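Local coordinates for glucosamine kinase (Streptacidiphilus jiangxiensis, PDB 6HWJ), which phosphorylates D-glucosamine at the expense of ATP to give D-glucosamine 6-phosphate, using magnesium ions, and acts more weakly on glucose, at residues A[106-118]-A[123-135]. Numbering follows the deposited sequence.
Sequences AAPVTGERGIIVD and SVIVGECAVVKWA
Arg113 and Ile125 form the antiparallel hydrogen-bonded pair that joins strands 112-115 and 123-126: Arg113 N donates to Ile125 O at 2.8 Å, and Ile125 N returns the bond to Arg113 O. Two residues along, Gly127 N donates to Gly111 O at 2.9 Å. Toward Ser123 the pairing slackens; Ile115 N reaches Ser123 O only in a weak bond, and a water takes over, accepting from Ser123 N and donating to Ile115 O.

Beside this backbone pairing, Arg113 grips Glu128 side-on with two nitrogens, NE to OE2 at 2.9 Å and NH1 to OE1 at 2.8 Å. Both bonds are nearly straight and use the syn lone pairs, and guanidinium and carboxylate lie 18° from coplanar. The chain of Arg113 bends at chi3 (64°), and CD1 of Ile125, which runs alongside it in the same direction, sits against one face of the guanidinium. NH1 also makes a weak hydrogen bond to the OH of Tyr187, a residue that probably belongs to the ATP site. CD1 of Ile125 is also pressed against Ile115 CG2, a tight 3.2 Å. Glu128 N, in the turn, donates to a second water.

On the sheet face shared with Val124 and Val126, CB of Glu112 rests 3.9 Å from Val124 CG1, and its carboxylate is held by the backbone amides of Gly76, Gly78 and Glu81. Val126 O accepts from both Cys129 N and Ala130 N; these two residues face Val126 in a classic beta bulge where the turn enters strand 130-134. That strand carries Lys133, a probable ATP ligand, whose NZ makes a long salt bridge to Asp118 OD2. Together the three strands form an antiparallel meander, with 112-115 at the edge of a six-stranded sheet beside the probable ATP site.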
ATOM      1  N   ALA A 106      15.759   8.563 -14.104  1.00 37.17           N
ATOM      2  CA  ALA A 106      16.594   7.378 -14.005  1.00 32.17           C
ATOM      3  C   ALA A 106      18.012   7.721 -14.461  1.00 33.10           C
ATOM      4  O   ALA A 106      18.208   8.411 -15.462  1.00 35.19           O
ATOM      5  CB  ALA A 106      16.014   6.241 -14.848  1.00 30.87           C
ATOM      6  N   ALA A 107      18.999   7.265 -13.706  1.00 30.84           N
ATOM      7  CA  ALA A 107      20.404   7.459 -14.045  1.00 31.59           C
ATOM      8  C   ALA A 107      21.178   6.213 -13.648  1.00 32.64           C
ATOM      9  O   ALA A 107      20.827   5.547 -12.664  1.00 32.27           O
ATOM     10  CB  ALA A 107      21.004   8.685 -13.336  1.00 32.72           C
ATOM     11  N   PRO A 108      22.238   5.870 -14.399  1.00 31.81           N
ATOM     12  CA  PRO A 108      23.006   4.649 -14.112  1.00 31.93           C
ATOM     13  C   PRO A 108      23.907   4.802 -12.889  1.00 33.91           C
ATOM     14  O   PRO A 108      25.137   4.680 -12.968  1.00 33.52           O
ATOM     15  CB  PRO A 108      23.804   4.454 -15.413  1.00 34.10           C
ATOM     16  CG  PRO A 108      24.055   5.884 -15.903  1.00 37.16           C
ATOM     17  CD  PRO A 108      22.798   6.645 -15.536  1.00 35.85           C
ATOM     18  N   VAL A 109      23.292   5.058 -11.729  1.00 29.55           N
ATOM     19  CA  VAL A 109      24.078   5.208 -10.498  1.00 31.01           C
ATOM     20  C   VAL A 109      24.599   3.852 -10.038  1.00 33.44           C
ATOM     21  O   VAL A 109      24.083   2.782 -10.412  1.00 37.59           O
ATOM     22  CB  VAL A 109      23.253   5.890  -9.390  1.00 30.50           C
ATOM     23  CG1 VAL A 109      22.874   7.312  -9.809  1.00 29.83           C
ATOM     24  CG2 VAL A 109      22.010   5.068  -9.044  1.00 28.29           C
ATOM     25  N   THR A 110      25.633   3.898  -9.197  1.00 33.61           N
ATOM     26  CA  THR A 110      26.394   2.712  -8.823  1.00 36.35           C
ATOM     27  C   THR A 110      26.585   2.678  -7.317  1.00 33.14           C
ATOM     28  O   THR A 110      26.456   3.689  -6.635  1.00 32.53           O
ATOM     29  CB  THR A 110      27.781   2.685  -9.503  1.00 40.49           C
ATOM     30  OG1 THR A 110      28.464   3.907  -9.218  1.00 41.61           O
ATOM     31  CG2 THR A 110      27.644   2.540 -11.011  1.00 44.10           C
ATOM     32  N   GLY A 111      26.919   1.504  -6.812  1.00 33.06           N
ATOM     33  CA  GLY A 111      27.110   1.306  -5.385  1.00 36.72           C
ATOM     34  C   GLY A 111      25.839   0.795  -4.732  1.00 38.19           C
ATOM     35  O   GLY A 111      24.780   1.410  -4.865  1.00 37.82           O
ATOM     36  N   GLU A 112      25.921  -0.324  -4.036  1.00 34.76           N
ATOM     37  CA  GLU A 112      24.743  -0.963  -3.480  1.00 33.44           C
ATOM     38  C   GLU A 112      24.852  -1.086  -1.973  1.00 35.18           C
ATOM     39  O   GLU A 112      25.937  -1.344  -1.437  1.00 35.95           O
ATOM     40  CB  GLU A 112      24.537  -2.365  -4.083  1.00 30.20           C
ATOM     41  CG  GLU A 112      24.212  -2.352  -5.556  1.00 28.18           C
ATOM     42  CD  GLU A 112      24.036  -3.744  -6.131  1.00 29.84           C
ATOM     43  OE1 GLU A 112      24.311  -4.734  -5.404  1.00 29.51           O
ATOM     44  OE2 GLU A 112      23.637  -3.848  -7.304  1.00 30.56           O
ATOM     45  N   ARG A 113      23.720  -0.919  -1.299  1.00 31.01           N
ATOM     46  CA  ARG A 113      23.644  -1.097   0.147  1.00 32.17           C
ATOM     47  C   ARG A 113      22.284  -1.685   0.485  1.00 33.10           C
ATOM     48  O   ARG A 113      21.251  -1.112   0.121  1.00 33.12           O
ATOM     49  CB  ARG A 113      23.869   0.242   0.860  1.00 37.77           C
ATOM     50  CG  ARG A 113      23.699   0.185   2.365  1.00 40.42           C
ATOM     51  CD  ARG A 113      24.188   1.476   3.032  1.00 45.34           C
ATOM     52  NE  ARG A 113      23.410   2.653   2.661  1.00 45.62           N
ATOM     53  CZ  ARG A 113      22.281   3.031   3.261  1.00 49.95           C
ATOM     54  NH1 ARG A 113      21.655   4.135   2.870  1.00 51.28           N
ATOM     55  NH2 ARG A 113      21.772   2.311   4.251  1.00 49.69           N
ATOM     56  N   GLY A 114      22.280  -2.827   1.170  1.00 32.85           N
ATOM     57  CA  GLY A 114      21.030  -3.455   1.546  1.00 31.79           C
ATOM     58  C   GLY A 114      20.391  -2.793   2.748  1.00 38.44           C
ATOM     59  O   GLY A 114      21.067  -2.255   3.624  1.00 41.39           O
ATOM     60  N   ILE A 115      19.057  -2.834   2.782  1.00 41.27           N
ATOM     61  CA  ILE A 115      18.279  -2.302   3.896  1.00 46.78           C
ATOM     62  C   ILE A 115      17.099  -3.231   4.134  1.00 54.53           C
ATOM     63  O   ILE A 115      16.552  -3.821   3.198  1.00 56.02           O
ATOM     64  CB  ILE A 115      17.770  -0.862   3.656  1.00 46.36           C
ATOM     65  CG1 ILE A 115      17.034  -0.772   2.326  1.00 46.18           C
ATOM     66  CG2 ILE A 115      18.931   0.114   3.716  1.00 50.53           C
ATOM     67  CD1 ILE A 115      16.165   0.466   2.199  1.00 51.36           C
ATOM     68  N   ILE A 116      16.697  -3.348   5.393  1.00 61.18           N
ATOM     69  CA  ILE A 116      15.648  -4.280   5.784  1.00 69.18           C
ATOM     70  C   ILE A 116      14.320  -3.541   5.793  1.00 73.17           C
ATOM     71  O   ILE A 116      14.155  -2.553   6.518  1.00 66.66           O
ATOM     72  CB  ILE A 116      15.940  -4.910   7.156  1.00 73.72           C
ATOM     73  CG1 ILE A 116      16.983  -6.023   7.024  1.00 75.93           C
ATOM     74  CG2 ILE A 116      14.658  -5.463   7.774  1.00 73.88           C
ATOM     75  CD1 ILE A 116      18.370  -5.541   6.639  1.00 77.73           C
ATOM     76  N   VAL A 117      13.376  -4.021   4.984  1.00 87.17           N
ATOM     77  CA  VAL A 117      12.015  -3.503   4.949  1.00 99.02           C
ATOM     78  C   VAL A 117      11.074  -4.679   4.721  1.00107.21           C
ATOM     79  O   VAL A 117      11.420  -5.654   4.044  1.00114.94           O
ATOM     80  CB  VAL A 117      11.820  -2.438   3.847  1.00 98.64           C
ATOM     81  CG1 VAL A 117      10.510  -1.688   4.061  1.00 98.52           C
ATOM     82  CG2 VAL A 117      12.999  -1.481   3.809  1.00 98.10           C
ATOM     83  N   ASP A 118       9.879  -4.586   5.295  1.00103.13           N
ATOM     84  CA  ASP A 118       8.866  -5.626   5.132  1.00 95.77           C
ATOM     85  C   ASP A 118       9.347  -6.956   5.708  1.00 90.58           C
ATOM     86  O   ASP A 118      10.010  -7.741   5.026  1.00 86.26           O
ATOM     87  CB  ASP A 118       8.508  -5.795   3.654  1.00 93.28           C
ATOM     88  CG  ASP A 118       8.209  -4.473   2.971  1.00 90.98           C
ATOM     89  OD1 ASP A 118       7.609  -3.588   3.623  1.00 90.81           O
ATOM     90  OD2 ASP A 118       8.579  -4.317   1.786  1.00 88.61           O
ATOM     91  N   SER A 123      14.944  -4.987  -0.540  1.00 39.08           N
ATOM     92  CA  SER A 123      15.238  -3.632  -1.001  1.00 35.35           C
ATOM     93  C   SER A 123      16.731  -3.354  -0.949  1.00 34.49           C
ATOM     94  O   SER A 123      17.393  -3.653   0.048  1.00 36.44           O
ATOM     95  CB  SER A 123      14.503  -2.579  -0.158  1.00 34.33           C
ATOM     96  OG  SER A 123      13.108  -2.622  -0.406  1.00 33.83           O
ATOM     97  N   VAL A 124      17.239  -2.732  -2.013  1.00 31.17           N
ATOM     98  CA  VAL A 124      18.649  -2.414  -2.183  1.00 29.67           C
ATOM     99  C   VAL A 124      18.761  -0.942  -2.563  1.00 31.01           C
ATOM    100  O   VAL A 124      18.171  -0.506  -3.567  1.00 29.95           O
ATOM    101  CB  VAL A 124      19.297  -3.287  -3.270  1.00 29.95           C
ATOM    102  CG1 VAL A 124      20.790  -2.946  -3.400  1.00 31.95           C
ATOM    103  CG2 VAL A 124      19.122  -4.762  -2.926  1.00 30.72           C
ATOM    104  N   ILE A 125      19.517  -0.187  -1.781  1.00 30.04           N
ATOM    105  CA  ILE A 125      19.781   1.219  -2.085  1.00 29.93           C
ATOM    106  C   ILE A 125      20.936   1.299  -3.077  1.00 31.03           C
ATOM    107  O   ILE A 125      21.996   0.691  -2.872  1.00 33.75           O
ATOM    108  CB  ILE A 125      20.097   2.008  -0.802  1.00 31.19           C
ATOM    109  CG1 ILE A 125      18.947   1.908   0.187  1.00 32.88           C
ATOM    110  CG2 ILE A 125      20.379   3.458  -1.146  1.00 32.10           C
ATOM    111  CD1 ILE A 125      19.253   2.504   1.553  1.00 42.93           C
ATOM    112  N   VAL A 126      20.731   2.019  -4.170  1.00 29.03           N
ATOM    113  CA  VAL A 126      21.755   2.154  -5.203  1.00 29.28           C
ATOM    114  C   VAL A 126      22.124   3.621  -5.338  1.00 29.67           C
ATOM    115  O   VAL A 126      21.252   4.503  -5.351  1.00 28.41           O
ATOM    116  CB  VAL A 126      21.270   1.572  -6.552  1.00 31.32           C
ATOM    117  CG1 VAL A 126      22.434   1.466  -7.534  1.00 34.21           C
ATOM    118  CG2 VAL A 126      20.671   0.207  -6.341  1.00 27.73           C
ATOM    119  N   GLY A 127      23.432   3.880  -5.421  1.00 31.66           N
ATOM    120  CA  GLY A 127      23.930   5.247  -5.514  1.00 33.67           C
ATOM    121  C   GLY A 127      23.540   6.149  -4.368  1.00 32.52           C
ATOM    122  O   GLY A 127      23.629   7.381  -4.499  1.00 31.14           O
ATOM    123  N   GLU A 128      23.111   5.576  -3.242  1.00 32.90           N
ATOM    124  CA  GLU A 128      22.572   6.346  -2.119  1.00 32.82           C
ATOM    125  C   GLU A 128      21.500   7.337  -2.561  1.00 31.41           C
ATOM    126  O   GLU A 128      21.261   8.345  -1.897  1.00 30.74           O
ATOM    127  CB  GLU A 128      23.696   7.071  -1.365  1.00 34.00           C
ATOM    128  CG  GLU A 128      24.696   6.089  -0.735  1.00 37.76           C
ATOM    129  CD  GLU A 128      24.030   5.110   0.215  1.00 39.20           C
ATOM    130  OE1 GLU A 128      23.096   5.516   0.936  1.00 39.74           O
ATOM    131  OE2 GLU A 128      24.442   3.928   0.245  1.00 41.10           O
ATOM    132  N   CYS A 129      20.828   7.044  -3.686  1.00 29.48           N
ATOM    133  CA  CYS A 129      19.768   7.928  -4.153  1.00 30.19           C
ATOM    134  C   CYS A 129      18.612   7.202  -4.814  1.00 28.37           C
ATOM    135  O   CYS A 129      17.649   7.865  -5.183  1.00 29.91           O
ATOM    136  CB  CYS A 129      20.355   8.976  -5.123  1.00 29.58           C
ATOM    137  SG  CYS A 129      21.121   8.289  -6.599  1.00 30.50           S
ATOM    138  N   ALA A 130      18.642   5.888  -4.957  1.00 28.40           N
ATOM    139  CA  ALA A 130      17.520   5.136  -5.495  1.00 27.22           C
ATOM    140  C   ALA A 130      17.359   3.853  -4.695  1.00 31.38           C
ATOM    141  O   ALA A 130      18.296   3.381  -4.045  1.00 28.67           O
ATOM    142  CB  ALA A 130      17.704   4.806  -6.982  1.00 26.90           C
ATOM    143  N   VAL A 131      16.151   3.291  -4.753  1.00 26.52           N
ATOM    144  CA  VAL A 131      15.817   2.060  -4.041  1.00 26.34           C
ATOM    145  C   VAL A 131      15.259   1.072  -5.057  1.00 26.79           C
ATOM    146  O   VAL A 131      14.253   1.358  -5.724  1.00 28.05           O
ATOM    147  CB  VAL A 131      14.791   2.287  -2.926  1.00 31.66           C
ATOM    148  CG1 VAL A 131      14.548   0.984  -2.172  1.00 31.88           C
ATOM    149  CG2 VAL A 131      15.259   3.391  -1.999  1.00 37.27           C
ATOM    150  N   VAL A 132      15.905  -0.073  -5.175  1.00 25.67           N
ATOM    151  CA  VAL A 132      15.445  -1.175  -5.994  1.00 25.23           C
ATOM    152  C   VAL A 132      14.744  -2.157  -5.064  1.00 26.17           C
ATOM    153  O   VAL A 132      15.331  -2.621  -4.075  1.00 26.52           O
ATOM    154  CB  VAL A 132      16.602  -1.869  -6.721  1.00 28.99           C
ATOM    155  CG1 VAL A 132      16.083  -3.122  -7.462  1.00 24.90           C
ATOM    156  CG2 VAL A 132      17.306  -0.915  -7.661  1.00 31.11           C
ATOM    157  N   LYS A 133      13.505  -2.477  -5.381  1.00 27.57           N
ATOM    158  CA  LYS A 133      12.697  -3.410  -4.597  1.00 27.63           C
ATOM    159  C   LYS A 133      12.385  -4.585  -5.506  1.00 27.17           C
ATOM    160  O   LYS A 133      11.652  -4.416  -6.490  1.00 27.59           O
ATOM    161  CB  LYS A 133      11.421  -2.745  -4.101  1.00 33.80           C
ATOM    162  CG  LYS A 133      10.534  -3.662  -3.265  1.00 41.69           C
ATOM    163  CD  LYS A 133       9.323  -2.895  -2.738  1.00 50.97           C
ATOM    164  CE  LYS A 133       8.460  -3.766  -1.830  1.00 59.88           C
ATOM    165  NZ  LYS A 133       7.201  -3.072  -1.426  1.00 65.47           N
ATOM    166  N   TRP A 134      12.950  -5.751  -5.181  1.00 24.54           N
ATOM    167  CA  TRP A 134      12.654  -6.976  -5.894  1.00 26.61           C
ATOM    168  C   TRP A 134      11.371  -7.599  -5.359  1.00 28.76           C
ATOM    169  O   TRP A 134      11.226  -7.795  -4.149  1.00 28.64           O
ATOM    170  CB  TRP A 134      13.778  -8.004  -5.724  1.00 28.06           C
ATOM    171  CG  TRP A 134      15.125  -7.562  -6.181  1.00 26.81           C
ATOM    172  CD1 TRP A 134      16.174  -7.192  -5.383  1.00 26.02           C
ATOM    173  CD2 TRP A 134      15.571  -7.439  -7.524  1.00 24.54           C
ATOM    174  NE1 TRP A 134      17.253  -6.854  -6.165  1.00 26.36           N
ATOM    175  CE2 TRP A 134      16.910  -6.995  -7.481  1.00 26.55           C
ATOM    176  CE3 TRP A 134      14.977  -7.672  -8.764  1.00 24.49           C
ATOM    177  CZ2 TRP A 134      17.654  -6.767  -8.628  1.00 25.93           C
ATOM    178  CZ3 TRP A 134      15.715  -7.451  -9.906  1.00 27.83           C
ATOM    179  CH2 TRP A 134      17.051  -7.001  -9.833  1.00 28.71           C
ATOM    180  N   ALA A 135      10.453  -7.925  -6.251  1.00 29.10           N
ATOM    181  CA  ALA A 135       9.410  -8.873  -5.902  1.00 33.23           C
ATOM    182  C   ALA A 135      10.115 -10.181  -5.568  1.00 37.50           C
ATOM    183  O   ALA A 135      11.245 -10.436  -6.019  1.00 41.92           O
ATOM    184  CB  ALA A 135       8.420  -9.046  -7.045  1.00 34.12           C
TER
HETATM  185  O   HOH W   1      23.809   2.926  -2.154  1.00 34.03           O
HETATM  186  O   HOH W   2      15.183  -5.987   2.177  1.00 53.89           O
HETATM  187  O   HOH W   3      11.455  -4.632   0.636  1.00 59.82           O